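Local coordinates for archaeal Sm-like protein AF-Sm2 (Archaeoglobus fulgidus, PDB 1LJO), which probably binds RNA, as Sm-family proteins generally do, and assembles into a ring of six identical subunits, at residues D38-Y43 with V70-Q75. Numbering follows the deposited sequence.
Sequences DYMNLY and VLIQPQ
Ile72 drives its delta methyl between the side chains of Met40 and Leu42, and these three residues make up the whole contact. Its CB points from strand 69-74 toward residues 38-43. At the first branch the two arms part: CG1 lies anti to the carbonyl carbon (chi1 -60°), which carries that arm toward Met40 and Leu42, while CG2 takes the other branch. CG1 itself only grazes the methionine, 4.2 Å from Met40 CE. CD1 ends the arm, and there the touching is done. CD1 of Ile72 meets CE of Met40 at 3.3 Å, shorter than usual van der Waals contact, so its exact closeness is doubtful; the two side chains run alongside in opposite senses. The methionine gets there by a bend at its last torsion (chi3 56°), which folds CE round from SD. Leu42 comes tip to tip instead, its CD1 3.8 Å and its CD2 4.1 Å from CD1 of Ile72, so both leucine methyls touch the same carbon.

The backbones stay well apart, with 10.0 Å between CA of Met40 and CA of Ile72, so side chains alone bridge the gap. All three residues are buried. Leu42 also packs on Val20, Leu33 and Val36, and Ile72 on Met13; Leu71 and Ile72 additionally pair antiparallel with a strand of a neighbouring subunit. This apolar cluster inside the strongly bent antiparallel sheet, joining the loop at Met40 and the start of strand 42-44 to strand 69-74, forms part of the hydrophobic core of the Sm fold, a small SH3-like barrel.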
loop_
_atom_site.group_PDB
_atom_site.type_symbol
_atom_site.label_atom_id
_atom_site.label_comp_id
_atom_site.label_asym_id
_atom_site.label_seq_id
_atom_site.Cartn_x
_atom_site.Cartn_y
_atom_site.Cartn_z
ATOM N N ASP A 38 16.323 -6.658 0.619
ATOM C CA ASP A 38 15.783 -6.484 -0.726
ATOM C C ASP A 38 14.413 -5.819 -0.800
ATOM O O ASP A 38 14.029 -5.316 -1.852
ATOM C CB ASP A 38 15.744 -7.824 -1.467
ATOM C CG ASP A 38 17.133 -8.343 -1.805
ATOM O OD1 ASP A 38 18.032 -7.515 -2.075
ATOM O OD2 ASP A 38 17.322 -9.577 -1.816
ATOM N N TYR A 39 13.672 -5.817 0.300
ATOM C CA TYR A 39 12.362 -5.180 0.298
ATOM C C TYR A 39 12.512 -3.740 0.780
ATOM O O TYR A 39 11.530 -3.029 0.999
ATOM C CB TYR A 39 11.395 -5.945 1.204
ATOM C CG TYR A 39 11.214 -7.389 0.797
ATOM C CD1 TYR A 39 12.136 -8.364 1.178
ATOM C CD2 TYR A 39 10.134 -7.778 0.006
ATOM C CE1 TYR A 39 11.986 -9.693 0.782
ATOM C CE2 TYR A 39 9.974 -9.102 -0.397
ATOM C CZ TYR A 39 10.902 -10.053 -0.005
ATOM O OH TYR A 39 10.744 -11.363 -0.398
ATOM N N MET A 40 13.764 -3.326 0.937
ATOM C CA MET A 40 14.099 -1.987 1.404
ATOM C C MET A 40 13.656 -1.666 2.831
ATOM O O MET A 40 13.382 -0.507 3.166
ATOM C CB MET A 40 13.587 -0.926 0.421
ATOM C CG MET A 40 14.505 -0.794 -0.797
ATOM S SD MET A 40 14.116 0.563 -1.922
ATOM C CE MET A 40 14.167 1.903 -0.830
ATOM N N ASN A 41 13.559 -2.697 3.667
ATOM C CA ASN A 41 13.254 -2.461 5.072
ATOM C C ASN A 41 14.560 -1.804 5.508
ATOM O O ASN A 41 15.617 -2.140 4.978
ATOM C CB ASN A 41 13.060 -3.771 5.833
ATOM C CG ASN A 41 11.772 -4.469 5.460
ATOM O OD1 ASN A 41 10.717 -3.840 5.396
ATOM N ND2 ASN A 41 11.849 -5.776 5.212
ATOM N N LEU A 42 14.500 -0.868 6.447
ATOM C CA LEU A 42 15.709 -0.189 6.884
ATOM C C LEU A 42 15.893 -0.238 8.395
ATOM O O LEU A 42 14.935 -0.099 9.155
ATOM C CB LEU A 42 15.678 1.284 6.448
ATOM C CG LEU A 42 15.347 1.612 4.990
ATOM C CD1 LEU A 42 15.178 3.118 4.844
ATOM C CD2 LEU A 42 16.444 1.093 4.065
ATOM N N TYR A 43 17.135 -0.434 8.820
ATOM C CA TYR A 43 17.463 -0.438 10.234
ATOM C C TYR A 43 18.442 0.705 10.462
ATOM O O TYR A 43 19.578 0.671 9.989
ATOM C CB TYR A 43 18.079 -1.775 10.664
ATOM C CG TYR A 43 18.662 -1.765 12.067
ATOM C CD1 TYR A 43 18.068 -1.025 13.090
ATOM C CD2 TYR A 43 19.807 -2.499 12.372
ATOM C CE1 TYR A 43 18.599 -1.012 14.377
ATOM C CE2 TYR A 43 20.346 -2.495 13.656
ATOM C CZ TYR A 43 19.739 -1.746 14.653
ATOM O OH TYR A 43 20.281 -1.711 15.917
ATOM N N VAL A 70 9.263 6.140 1.248
ATOM C CA VAL A 70 8.943 6.890 0.038
ATOM C C VAL A 70 10.214 7.291 -0.700
ATOM O O VAL A 70 10.384 6.997 -1.888
ATOM C CB VAL A 70 8.133 8.176 0.361
ATOM C CG1 VAL A 70 7.931 9.002 -0.913
ATOM C CG2 VAL A 70 6.779 7.798 0.965
ATOM N N LEU A 71 11.120 7.936 0.022
ATOM C CA LEU A 71 12.360 8.420 -0.563
ATOM C C LEU A 71 13.531 8.278 0.406
ATOM O O LEU A 71 13.376 8.482 1.609
ATOM C CB LEU A 71 12.164 9.892 -0.966
ATOM C CG LEU A 71 13.295 10.728 -1.579
ATOM C CD1 LEU A 71 12.705 12.017 -2.169
ATOM C CD2 LEU A 71 14.333 11.062 -0.522
ATOM N N ILE A 72 14.696 7.920 -0.128
ATOM C CA ILE A 72 15.912 7.772 0.670
ATOM C C ILE A 72 16.958 8.684 0.052
ATOM O O ILE A 72 17.150 8.682 -1.159
ATOM C CB ILE A 72 16.459 6.326 0.644
ATOM C CG1 ILE A 72 15.413 5.357 1.195
ATOM C CG2 ILE A 72 17.752 6.245 1.471
ATOM C CD1 ILE A 72 15.860 3.892 1.161
ATOM N N GLN A 73 17.631 9.465 0.885
ATOM C CA GLN A 73 18.636 10.396 0.398
ATOM C C GLN A 73 19.882 10.373 1.266
ATOM O O GLN A 73 19.797 10.527 2.483
ATOM C CB GLN A 73 18.056 11.818 0.382
ATOM C CG GLN A 73 19.078 12.919 0.130
ATOM C CD GLN A 73 18.503 14.311 0.334
ATOM O OE1 GLN A 73 17.909 14.603 1.372
ATOM N NE2 GLN A 73 18.684 15.179 -0.655
ATOM N N PRO A 74 21.057 10.163 0.654
ATOM C CA PRO A 74 22.290 10.144 1.443
ATOM C C PRO A 74 22.367 11.511 2.115
ATOM O O PRO A 74 21.978 12.515 1.514
ATOM C CB PRO A 74 23.376 9.968 0.385
ATOM C CG PRO A 74 22.670 9.202 -0.704
ATOM C CD PRO A 74 21.338 9.904 -0.770
ATOM N N GLN A 75 22.841 11.563 3.352
ATOM C CA GLN A 75 22.930 12.845 4.036
ATOM C C GLN A 75 24.333 13.419 3.899
ATOM O O GLN A 75 25.249 12.645 3.550
ATOM C CB GLN A 75 22.568 12.684 5.513
ATOM C CG GLN A 75 22.407 13.998 6.259
ATOM C CD GLN A 75 21.339 14.890 5.648
ATOM O OE1 GLN A 75 21.470 15.347 4.511
ATOM N NE2 GLN A 75 20.275 15.138 6.402
#